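Local coordinates for protein mersacidin decarboxylase (Bacillus sp., PDB 1P3Y) that catalyses the FAD-dependent oxidative decarboxylation of the C-terminal cysteine of mersacidin to an aminoenethiol residue, at residues A[86-91]-A[119-124]; A[147-152]-A[169-174]; A[8-13]-A[79-84]. All coordinates share one frame; numbering follows the deposited sequence.

Contact 1: residues A[86-91]-A[119-124]; sequences CIIPAT and IFFPNM. With FAD (flavin-adenine dinucleotide), chain B.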
loop_
_atom_site.group_PDB
_atom_site.type_symbol
_atom_site.label_atom_id
_atom_site.label_comp_id
_atom_site.label_asym_id
_atom_site.label_seq_id
_atom_site.Cartn_x
_atom_site.Cartn_y
_atom_site.Cartn_z
ATOM N N CYS A 86 -21.135 -28.671 -13.280
ATOM C CA CYS A 86 -20.416 -28.914 -14.496
ATOM C C CYS A 86 -19.209 -27.982 -14.579
ATOM O O CYS A 86 -19.329 -26.765 -14.437
ATOM C CB CYS A 86 -21.393 -28.711 -15.665
ATOM S SG CYS A 86 -20.620 -28.589 -17.254
ATOM N N ILE A 87 -18.033 -28.563 -14.782
ATOM C CA ILE A 87 -16.816 -27.779 -14.901
ATOM C C ILE A 87 -16.412 -27.625 -16.366
ATOM O O ILE A 87 -15.998 -28.585 -17.014
ATOM C CB ILE A 87 -15.661 -28.431 -14.111
ATOM C CG1 ILE A 87 -16.025 -28.453 -12.616
ATOM C CG2 ILE A 87 -14.332 -27.664 -14.374
ATOM C CD1 ILE A 87 -15.000 -29.167 -11.718
ATOM N N ILE A 88 -16.553 -26.411 -16.882
ATOM C CA ILE A 88 -16.193 -26.102 -18.252
ATOM C C ILE A 88 -15.642 -24.665 -18.362
ATOM O O ILE A 88 -16.317 -23.689 -18.045
ATOM C CB ILE A 88 -17.428 -26.266 -19.204
ATOM C CG1 ILE A 88 -17.042 -25.838 -20.630
ATOM C CG2 ILE A 88 -18.639 -25.435 -18.699
ATOM C CD1 ILE A 88 -18.103 -26.137 -21.671
ATOM N N PRO A 89 -14.400 -24.522 -18.812
ATOM C CA PRO A 89 -13.522 -25.623 -19.205
ATOM C C PRO A 89 -12.761 -26.157 -18.004
ATOM O O PRO A 89 -12.544 -25.440 -17.027
ATOM C CB PRO A 89 -12.592 -24.974 -20.218
ATOM C CG PRO A 89 -12.450 -23.580 -19.680
ATOM C CD PRO A 89 -13.864 -23.224 -19.264
ATOM N N ALA A 90 -12.347 -27.419 -18.107
ATOM C CA ALA A 90 -11.593 -28.118 -17.079
ATOM C C ALA A 90 -10.139 -28.207 -17.525
ATOM O O ALA A 90 -9.876 -28.545 -18.669
ATOM C CB ALA A 90 -12.159 -29.503 -16.903
ATOM N N THR A 91 -9.201 -27.893 -16.632
ATOM C CA THR A 91 -7.768 -27.954 -16.937
ATOM C C THR A 91 -7.180 -29.329 -16.583
ATOM O O THR A 91 -7.786 -30.127 -15.846
ATOM C CB THR A 91 -6.968 -26.932 -16.097
ATOM O OG1 THR A 91 -7.355 -27.075 -14.728
ATOM C CG2 THR A 91 -7.211 -25.496 -16.558
ATOM N N ILE A 119 -19.766 -33.395 -13.956
ATOM C CA ILE A 119 -19.473 -33.609 -15.365
ATOM C C ILE A 119 -18.375 -32.617 -15.763
ATOM O O ILE A 119 -18.521 -31.414 -15.544
ATOM C CB ILE A 119 -20.730 -33.411 -16.265
ATOM C CG1 ILE A 119 -20.296 -33.244 -17.722
ATOM C CG2 ILE A 119 -21.509 -32.200 -15.826
ATOM C CD1 ILE A 119 -21.435 -33.100 -18.688
ATOM N N PHE A 120 -17.288 -33.138 -16.341
ATOM C CA PHE A 120 -16.146 -32.334 -16.774
ATOM C C PHE A 120 -16.058 -32.131 -18.276
ATOM O O PHE A 120 -16.322 -33.049 -19.047
ATOM C CB PHE A 120 -14.832 -32.998 -16.360
ATOM C CG PHE A 120 -14.649 -33.122 -14.892
ATOM C CD1 PHE A 120 -15.330 -34.103 -14.173
ATOM C CD2 PHE A 120 -13.777 -32.254 -14.217
ATOM C CE1 PHE A 120 -15.146 -34.228 -12.793
ATOM C CE2 PHE A 120 -13.579 -32.358 -12.846
ATOM C CZ PHE A 120 -14.263 -33.349 -12.125
ATOM N N PHE A 121 -15.654 -30.935 -18.687
ATOM C CA PHE A 121 -15.465 -30.635 -20.101
ATOM C C PHE A 121 -14.013 -30.201 -20.292
ATOM O O PHE A 121 -13.727 -29.019 -20.425
ATOM C CB PHE A 121 -16.386 -29.507 -20.568
ATOM C CG PHE A 121 -17.819 -29.918 -20.738
ATOM C CD1 PHE A 121 -18.661 -30.048 -19.632
ATOM C CD2 PHE A 121 -18.337 -30.138 -22.017
ATOM C CE1 PHE A 121 -20.006 -30.383 -19.795
ATOM C CE2 PHE A 121 -19.678 -30.472 -22.197
ATOM C CZ PHE A 121 -20.522 -30.593 -21.082
ATOM N N PRO A 122 -13.076 -31.160 -20.307
ATOM C CA PRO A 122 -11.655 -30.850 -20.480
ATOM C C PRO A 122 -11.334 -30.021 -21.712
ATOM O O PRO A 122 -12.023 -30.090 -22.730
ATOM C CB PRO A 122 -11.000 -32.229 -20.535
ATOM C CG PRO A 122 -11.874 -33.045 -19.667
ATOM C CD PRO A 122 -13.264 -32.603 -20.073
ATOM N N ASN A 123 -10.252 -29.261 -21.611
ATOM C CA ASN A 123 -9.780 -28.399 -22.679
ATOM C C ASN A 123 -8.326 -28.067 -22.358
ATOM O O ASN A 123 -8.013 -27.549 -21.294
ATOM C CB ASN A 123 -10.636 -27.127 -22.736
ATOM C CG ASN A 123 -10.131 -26.139 -23.747
ATOM O OD1 ASN A 123 -9.206 -25.381 -23.472
ATOM N ND2 ASN A 123 -10.720 -26.144 -24.935
ATOM N N MET A 124 -7.430 -28.388 -23.277
ATOM C CA MET A 124 -6.019 -28.141 -23.060
ATOM C C MET A 124 -5.273 -28.306 -24.365
ATOM O O MET A 124 -5.844 -28.684 -25.393
ATOM C CB MET A 124 -5.460 -29.130 -22.036
ATOM C CG MET A 124 -5.519 -30.601 -22.486
ATOM S SD MET A 124 -5.356 -31.725 -21.085
ATOM C CE MET A 124 -7.043 -31.761 -20.486
HETATM P PA FAD B . -5.576 -22.338 -10.353
HETATM O O1A FAD B . -5.954 -21.080 -11.126
HETATM O O2A FAD B . -6.181 -22.541 -8.977
HETATM O O5B FAD B . -3.950 -22.456 -10.168
HETATM C C5B FAD B . -2.981 -21.705 -10.957
HETATM C C4B FAD B . -2.498 -20.455 -10.231
HETATM O O4B FAD B . -3.430 -20.092 -9.219
HETATM C C3B FAD B . -1.154 -20.614 -9.498
HETATM O O3B FAD B . -0.276 -19.686 -10.128
HETATM C C2B FAD B . -1.493 -20.326 -8.072
HETATM O O2B FAD B . -0.540 -19.753 -7.223
HETATM C C1B FAD B . -2.750 -19.465 -8.166
HETATM N N9A FAD B . -3.719 -19.434 -7.022
HETATM C C8A FAD B . -4.644 -20.444 -6.511
HETATM N N7A FAD B . -5.350 -20.060 -5.471
HETATM C C5A FAD B . -4.920 -18.716 -5.223
HETATM C C6A FAD B . -5.266 -17.712 -4.236
HETATM N N6A FAD B . -6.195 -17.920 -3.289
HETATM N N1A FAD B . -4.588 -16.455 -4.282
HETATM C C2A FAD B . -3.632 -16.191 -5.224
HETATM N N3A FAD B . -3.236 -17.109 -6.241
HETATM C C4A FAD B . -3.975 -18.371 -6.109
HETATM N N1 FAD B . -4.100 -25.557 -18.595
HETATM C C2 FAD B . -4.946 -26.525 -19.122
HETATM O O2 FAD B . -4.961 -27.690 -18.641
HETATM N N3 FAD B . -5.784 -26.189 -20.197
HETATM C C4 FAD B . -5.852 -24.890 -20.831
HETATM O O4 FAD B . -6.654 -24.693 -21.823
HETATM C C4X FAD B . -5.005 -23.938 -20.269
HETATM N N5 FAD B . -5.057 -22.622 -20.846
HETATM C C5X FAD B . -4.221 -21.615 -20.268
HETATM C C6 FAD B . -4.232 -20.289 -20.800
HETATM C C7 FAD B . -3.415 -19.207 -20.267
HETATM C C7M FAD B . -3.522 -17.798 -20.919
HETATM C C8 FAD B . -2.531 -19.509 -19.120
HETATM C C8M FAD B . -1.633 -18.485 -18.456
HETATM C C9 FAD B . -2.483 -20.797 -18.562
HETATM C C9A FAD B . -3.296 -21.879 -19.096
HETATM N N10 FAD B . -3.330 -23.298 -18.596
HETATM C C10 FAD B . -4.153 -24.286 -19.159
HETATM C "C1'" FAD B . -2.476 -23.612 -17.489
HETATM C "C2'" FAD B . -3.098 -23.685 -16.142
HETATM O "O2'" FAD B . -3.683 -22.339 -15.839
HETATM C "C3'" FAD B . -2.088 -23.990 -15.099
HETATM O "O3'" FAD B . -1.739 -25.390 -15.072
HETATM C "C4'" FAD B . -2.522 -23.607 -13.654
HETATM O "O4'" FAD B . -1.398 -23.907 -12.761
HETATM C "C5'" FAD B . -3.731 -24.344 -13.131
HETATM O "O5'" FAD B . -4.941 -23.667 -13.506
HETATM P P FAD B . -6.306 -23.916 -12.754
HETATM O O1P FAD B . -7.293 -23.056 -13.417
HETATM O O2P FAD B . -6.590 -25.396 -12.753
HETATM O O3P FAD B . -5.981 -23.593 -11.204
#
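Phe121 points toward 86-91 and packs on Ile88 and Cys86. Its CB lies 3.7 Å from Ile88 CB. From there CG points anti to the backbone carbonyl carbon (chi1 -75°), which puts CG 3.9 Å from Ile88 CD1. Along one side of the ring CD1 and then CE1 meet Cys86 SG, and on the other CD2 comes near Ile88 CD1. The sulfur lies 4.3 Å from the centroid of the Phe121 ring and 66° off its normal, an oblique sulfur-aromatic contact. Ala176 and Ile180 of helix 173-183 also touch the Phe121 side chain, so a large apolar residue suits this place between sheet and helix.

The backbones are neighbouring parallel strands of the Rossmann-fold sheet. Ile87 N donates to Ile119 O, and Ile87 O receives Phe121 N at 2.9 Å. Beyond Ile87 the cis peptide before Pro89 turns the chain, and the register slips by one residue in a beta bulge. Pairing then resumes as Ala90 N binds Phe121 O from well above the carbonyl plane and Ala90 O accepts Asn123 N. On the face opposite Cys86, Ile87 and Phe120 lie side by side, Ile87 CD1 3.7 Å from Phe120 CE2. Ala90 CB sits at the edge of the same ring, near its plane; Phe120 also packs on Leu95 and Thr98 of helix 92-99.

Past the strand ends both chains meet the cofactor. Thr91 OG1, which also caps Ile94 N at the start of helix 92-99, donates to FAD O2P at 2.7 Å, a double task fitted to a short hydroxyl side chain. Asn123 O accepts FAD N3 at 2.8 Å, so the backbone recognises the pyrimidine edge of the flavin.

Contact 2: residues A[147-152]-A[169-174]; sequences IVIEPV and GLITPD
Val152 and Gly169 form a single antiparallel bridge, a hydrogen-bonded pair, where the chain past the last strand of the Rossmann-like sheet returns toward helix 173-183. Part of the chain between them is not modelled and is probably mobile. As in the related decarboxylase EpiD, this region probably closes over the bound peptide, and the bridge would then tie together its two ends.

The direct polar contacts are all backbone. Val152 N donates to Gly169 O at 2.8 Å, and Gly169 N returns a bond to Val152 O. Pro151 has no N-H to offer; its CB lies beside Gly169 O. Gly169 is nearly fully extended, and its backbone N and O both pair with Val152. Farther along, where the two chains diverge, a water fills in for direct pairing: it donates to Glu150 O and accepts from Ile171 N at 3.0 Å. The carboxylate of Glu150 points elsewhere, to a salt bridge with Arg142.

The apolar contacts gather on Ile171, whose two branches divide the work. CG2 stands anti to the carbonyl carbon and meets Val152 CG1 at 3.7 Å. CG1 takes the remaining position between the backbone N and the carbonyl carbon (chi1 68°), and its CD1 touches Ile149 CG2 at 3.6 Å. Both neighbours cross Ile171 at about a right angle, and the beta-branched residues meet through methyl groups. Phe121 of strand 119-122 packs on both isoleucines from the sheet side.

Within 169-174, Thr172 occupies the N-cap position ahead of the helix but makes no capping bond with its side chain. Instead Thr172 OG1 donates to Asp174 OD1 at 2.6 Å, approaching from above the carboxylate plane.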
loop_
_atom_site.group_PDB
_atom_site.type_symbol
_atom_site.label_atom_id
_atom_site.label_comp_id
_atom_site.label_asym_id
_atom_site.label_seq_id
_atom_site.Cartn_x
_atom_site.Cartn_y
_atom_site.Cartn_z
ATOM N N ILE A 147 -18.373 -37.866 -15.022
ATOM C CA ILE A 147 -18.501 -37.882 -16.474
ATOM C C ILE A 147 -17.464 -36.928 -17.059
ATOM O O ILE A 147 -17.241 -35.834 -16.514
ATOM C CB ILE A 147 -19.900 -37.400 -16.905
ATOM C CG1 ILE A 147 -20.949 -38.369 -16.372
ATOM C CG2 ILE A 147 -19.975 -37.241 -18.441
ATOM C CD1 ILE A 147 -22.349 -37.861 -16.560
ATOM N N VAL A 148 -16.852 -37.330 -18.174
ATOM C CA VAL A 148 -15.834 -36.508 -18.825
ATOM C C VAL A 148 -16.072 -36.325 -20.332
ATOM O O VAL A 148 -15.650 -37.140 -21.152
ATOM C CB VAL A 148 -14.436 -37.109 -18.584
ATOM C CG1 VAL A 148 -13.381 -36.262 -19.240
ATOM C CG2 VAL A 148 -14.182 -37.215 -17.108
ATOM N N ILE A 149 -16.761 -35.250 -20.691
ATOM C CA ILE A 149 -17.041 -34.966 -22.090
ATOM C C ILE A 149 -15.722 -34.657 -22.785
ATOM O O ILE A 149 -15.040 -33.689 -22.459
ATOM C CB ILE A 149 -17.995 -33.770 -22.225
ATOM C CG1 ILE A 149 -19.291 -34.046 -21.444
ATOM C CG2 ILE A 149 -18.249 -33.462 -23.680
ATOM C CD1 ILE A 149 -19.852 -35.456 -21.596
ATOM N N GLU A 150 -15.353 -35.498 -23.739
ATOM C CA GLU A 150 -14.103 -35.312 -24.453
ATOM C C GLU A 150 -14.155 -34.086 -25.349
ATOM O O GLU A 150 -15.219 -33.644 -25.767
ATOM C CB GLU A 150 -13.796 -36.566 -25.294
ATOM C CG GLU A 150 -13.823 -37.882 -24.495
ATOM C CD GLU A 150 -12.506 -38.657 -24.546
ATOM O OE1 GLU A 150 -12.254 -39.473 -23.611
ATOM O OE2 GLU A 150 -11.739 -38.452 -25.525
ATOM N N PRO A 151 -13.000 -33.481 -25.612
ATOM C CA PRO A 151 -12.998 -32.306 -26.490
ATOM C C PRO A 151 -12.950 -32.798 -27.951
ATOM O O PRO A 151 -12.595 -33.953 -28.224
ATOM C CB PRO A 151 -11.726 -31.563 -26.069
ATOM C CG PRO A 151 -10.809 -32.689 -25.653
ATOM C CD PRO A 151 -11.740 -33.583 -24.856
ATOM N N VAL A 152 -13.306 -31.928 -28.887
ATOM C CA VAL A 152 -13.306 -32.295 -30.295
ATOM C C VAL A 152 -12.246 -31.536 -31.083
ATOM O O VAL A 152 -11.933 -30.393 -30.778
ATOM C CB VAL A 152 -14.694 -32.031 -30.929
ATOM C CG1 VAL A 152 -15.701 -33.006 -30.372
ATOM C CG2 VAL A 152 -15.152 -30.613 -30.632
ATOM N N GLY A 169 -10.935 -28.631 -29.008
ATOM C CA GLY A 169 -11.769 -27.654 -28.330
ATOM C C GLY A 169 -13.042 -28.224 -27.712
ATOM O O GLY A 169 -13.288 -29.425 -27.721
ATOM N N LEU A 170 -13.859 -27.342 -27.154
ATOM C CA LEU A 170 -15.104 -27.742 -26.515
ATOM C C LEU A 170 -16.217 -27.876 -27.548
ATOM O O LEU A 170 -16.216 -27.159 -28.551
ATOM C CB LEU A 170 -15.512 -26.688 -25.473
ATOM C CG LEU A 170 -14.654 -26.523 -24.215
ATOM C CD1 LEU A 170 -14.954 -25.166 -23.575
ATOM C CD2 LEU A 170 -14.931 -27.672 -23.239
ATOM N N ILE A 171 -17.165 -28.779 -27.303
ATOM C CA ILE A 171 -18.269 -28.937 -28.235
ATOM C C ILE A 171 -19.193 -27.747 -28.035
ATOM O O ILE A 171 -19.373 -27.279 -26.924
ATOM C CB ILE A 171 -19.072 -30.281 -28.037
ATOM C CG1 ILE A 171 -19.853 -30.293 -26.717
ATOM C CG2 ILE A 171 -18.126 -31.460 -28.124
ATOM C CD1 ILE A 171 -19.018 -30.442 -25.492
ATOM N N THR A 172 -19.758 -27.248 -29.125
ATOM C CA THR A 172 -20.663 -26.103 -29.083
ATOM C C THR A 172 -21.670 -26.164 -27.921
ATOM O O THR A 172 -21.985 -27.245 -27.403
ATOM C CB THR A 172 -21.405 -25.987 -30.439
ATOM O OG1 THR A 172 -22.093 -27.217 -30.719
ATOM C CG2 THR A 172 -20.398 -25.742 -31.563
ATOM N N PRO A 173 -22.181 -24.999 -27.494
ATOM C CA PRO A 173 -23.144 -24.922 -26.393
ATOM C C PRO A 173 -24.265 -25.942 -26.477
ATOM O O PRO A 173 -24.617 -26.566 -25.470
ATOM C CB PRO A 173 -23.664 -23.493 -26.483
ATOM C CG PRO A 173 -22.456 -22.740 -26.949
ATOM C CD PRO A 173 -21.882 -23.656 -28.023
ATOM N N ASP A 174 -24.831 -26.108 -27.670
ATOM C CA ASP A 174 -25.924 -27.067 -27.876
ATOM C C ASP A 174 -25.508 -28.515 -27.586
ATOM O O ASP A 174 -26.222 -29.243 -26.902
ATOM C CB ASP A 174 -26.461 -26.946 -29.307
ATOM C CG ASP A 174 -25.354 -26.931 -30.342
ATOM O OD1 ASP A 174 -24.405 -26.125 -30.184
ATOM O OD2 ASP A 174 -25.434 -27.717 -31.310
HETATM O O HOH W 1 -15.891 -30.600 -25.316
#

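Contact 3: residues A[8-13]-A[79-84]; sequences DKKLLI and GRWADI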
loop_
_atom_site.group_PDB
_atom_site.type_symbol
_atom_site.label_atom_id
_atom_site.label_comp_id
_atom_site.label_asym_id
_atom_site.label_seq_id
_atom_site.Cartn_x
_atom_site.Cartn_y
_atom_site.Cartn_z
ATOM N N ASP A 8 -36.132 -26.740 -14.164
ATOM C CA ASP A 8 -36.333 -26.548 -12.733
ATOM C C ASP A 8 -35.164 -27.046 -11.879
ATOM O O ASP A 8 -35.342 -27.468 -10.730
ATOM C CB ASP A 8 -37.639 -27.236 -12.304
ATOM C CG ASP A 8 -37.914 -28.517 -13.090
ATOM O OD1 ASP A 8 -37.178 -29.513 -12.878
ATOM O OD2 ASP A 8 -38.865 -28.520 -13.924
ATOM N N LYS A 9 -33.964 -26.986 -12.451
ATOM C CA LYS A 9 -32.754 -27.417 -11.758
ATOM C C LYS A 9 -31.736 -26.270 -11.634
ATOM O O LYS A 9 -31.688 -25.357 -12.468
ATOM C CB LYS A 9 -32.123 -28.596 -12.505
ATOM C CG LYS A 9 -33.000 -29.824 -12.588
ATOM C CD LYS A 9 -33.238 -30.406 -11.208
ATOM C CE LYS A 9 -34.233 -31.561 -11.227
ATOM N NZ LYS A 9 -34.244 -32.217 -9.889
ATOM N N LYS A 10 -30.939 -26.319 -10.571
ATOM C CA LYS A 10 -29.910 -25.310 -10.317
ATOM C C LYS A 10 -28.573 -25.790 -10.896
ATOM O O LYS A 10 -28.078 -26.866 -10.552
ATOM C CB LYS A 10 -29.787 -25.062 -8.808
ATOM C CG LYS A 10 -31.063 -24.505 -8.200
ATOM C CD LYS A 10 -30.995 -24.373 -6.686
ATOM C CE LYS A 10 -32.235 -23.656 -6.176
ATOM N NZ LYS A 10 -32.189 -23.389 -4.705
ATOM N N LEU A 11 -28.004 -24.992 -11.791
ATOM C CA LEU A 11 -26.739 -25.335 -12.434
ATOM C C LEU A 11 -25.558 -24.484 -11.966
ATOM O O LEU A 11 -25.613 -23.241 -11.957
ATOM C CB LEU A 11 -26.864 -25.185 -13.949
ATOM C CG LEU A 11 -25.560 -25.382 -14.714
ATOM C CD1 LEU A 11 -25.073 -26.820 -14.520
ATOM C CD2 LEU A 11 -25.784 -25.066 -16.201
ATOM N N LEU A 12 -24.492 -25.170 -11.571
ATOM C CA LEU A 12 -23.272 -24.511 -11.138
ATOM C C LEU A 12 -22.195 -24.827 -12.168
ATOM O O LEU A 12 -21.922 -25.991 -12.473
ATOM C CB LEU A 12 -22.823 -25.016 -9.765
ATOM C CG LEU A 12 -21.496 -24.422 -9.261
ATOM C CD1 LEU A 12 -21.630 -22.905 -9.167
ATOM C CD2 LEU A 12 -21.115 -25.026 -7.898
ATOM N N ILE A 13 -21.600 -23.781 -12.713
ATOM C CA ILE A 13 -20.534 -23.949 -13.677
ATOM C C ILE A 13 -19.193 -23.491 -13.095
ATOM O O ILE A 13 -19.040 -22.334 -12.676
ATOM C CB ILE A 13 -20.861 -23.174 -14.946
ATOM C CG1 ILE A 13 -22.014 -23.884 -15.654
ATOM C CG2 ILE A 13 -19.635 -23.074 -15.846
ATOM C CD1 ILE A 13 -22.771 -22.980 -16.604
ATOM N N GLY A 79 -21.948 -26.412 -3.135
ATOM C CA GLY A 79 -22.020 -27.798 -3.551
ATOM C C GLY A 79 -23.438 -28.333 -3.377
ATOM O O GLY A 79 -23.943 -29.039 -4.241
ATOM N N ARG A 80 -24.091 -27.996 -2.265
ATOM C CA ARG A 80 -25.454 -28.457 -2.009
ATOM C C ARG A 80 -26.477 -27.653 -2.783
ATOM O O ARG A 80 -27.475 -28.204 -3.243
ATOM C CB ARG A 80 -25.792 -28.398 -0.516
ATOM C CG ARG A 80 -25.294 -29.602 0.267
ATOM C CD ARG A 80 -26.033 -29.747 1.598
ATOM N NE ARG A 80 -25.690 -30.989 2.300
ATOM C CZ ARG A 80 -24.507 -31.242 2.864
ATOM N NH1 ARG A 80 -23.535 -30.335 2.816
ATOM N NH2 ARG A 80 -24.292 -32.405 3.478
ATOM N N TRP A 81 -26.222 -26.353 -2.922
ATOM C CA TRP A 81 -27.110 -25.441 -3.654
ATOM C C TRP A 81 -27.406 -25.939 -5.056
ATOM O O TRP A 81 -28.551 -25.885 -5.524
ATOM C CB TRP A 81 -26.476 -24.044 -3.791
ATOM C CG TRP A 81 -27.257 -23.120 -4.706
ATOM C CD1 TRP A 81 -28.337 -22.362 -4.365
ATOM C CD2 TRP A 81 -27.081 -22.948 -6.126
ATOM N NE1 TRP A 81 -28.849 -21.735 -5.475
ATOM C CE2 TRP A 81 -28.100 -22.080 -6.571
ATOM C CE3 TRP A 81 -26.167 -23.450 -7.062
ATOM C CZ2 TRP A 81 -28.237 -21.700 -7.922
ATOM C CZ3 TRP A 81 -26.300 -23.074 -8.409
ATOM C CH2 TRP A 81 -27.331 -22.206 -8.822
ATOM N N ALA A 82 -26.354 -26.397 -5.726
ATOM C CA ALA A 82 -26.459 -26.860 -7.096
ATOM C C ALA A 82 -26.992 -28.282 -7.213
ATOM O O ALA A 82 -26.701 -29.140 -6.374
ATOM C CB ALA A 82 -25.096 -26.744 -7.777
ATOM N N ASP A 83 -27.796 -28.508 -8.252
ATOM C CA ASP A 83 -28.359 -29.825 -8.535
ATOM C C ASP A 83 -27.387 -30.478 -9.504
ATOM O O ASP A 83 -27.166 -31.693 -9.475
ATOM C CB ASP A 83 -29.735 -29.719 -9.209
ATOM C CG ASP A 83 -30.781 -29.106 -8.312
ATOM O OD1 ASP A 83 -30.894 -29.558 -7.150
ATOM O OD2 ASP A 83 -31.487 -28.179 -8.773
ATOM N N ILE A 84 -26.821 -29.654 -10.379
ATOM C CA ILE A 84 -25.859 -30.135 -11.350
ATOM C C ILE A 84 -24.602 -29.269 -11.303
ATOM O O ILE A 84 -24.677 -28.032 -11.314
ATOM C CB ILE A 84 -26.447 -30.096 -12.775
ATOM C CG1 ILE A 84 -27.664 -31.029 -12.853
ATOM C CG2 ILE A 84 -25.377 -30.507 -13.800
ATOM C CD1 ILE A 84 -28.529 -30.792 -14.079
HETATM O O HOH W 2 -34.730 -27.150 -8.022
#
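Lys10 and Asp83 are joined through the backbone of the lysine: Lys10 N donates to Asp83 OD2 at 2.6 Å in a nearly straight bond (169° at the hydrogen). The nitrogen meets the oxygen on its anti side, a little out of the carboxylate plane. A short acidic side chain suits this place, just before the parallel bridge between Leu11 and Ile84. Lys10 O in turn accepts two bonds, from Asp83 N at 2.8 Å and from Ile84 N at 3.1 Å. Leu12 N then donates to Ile84 O, which sets strand 10-15 beside strand 84-90 as helix 75-81 ends, the helix-to-strand step of a Rossmann-like fold.

Trp81 provides the CH-pi contact. Lys10 CB lies over its six-membered ring, 3.8 Å from the centroid. The lysine chain runs on extended beyond CG, so that CD passes over the rim near NE1. Leu11 O lies at the ring edge, near CZ3. Arg39 makes a cation-pi contact with the same indole.

Among the apolar pairs, Leu12 CB meets Ala82 CB at 3.5 Å and Leu11 CD1 meets Ile84 CG2.

Lys9 NZ is 5.0 Å from Asp83 OD2, and Lys10 NZ is farther still. The backbone N-H grips OD2 directly, and the two lysine charges, not in contact, may still help to keep the carboxylate ionised.

Overall arrangement
The three contacts step across one parallel sheet in which 10-15, 84-90, 119-122 and 147-148 lie in that order. Contact 1 is the middle, its centre 8 Å from that of contact 2 and 16 Å from that of contact 3. Probable backbone hydrogen bonds join them: Phe120 N to Ile147 O at 2.7 Å, and Cys86 N to Leu12 O at 2.9 Å. Contacts 2 and 3 do not touch. Contact 1 alone holds FAD directly; in contact 2 the Leu170 side chain is about 8 Å from a bound FAD. Contact 3 includes the end of the helix that begins at the active-site His75, whose side chain is about 8 Å from that of Leu12.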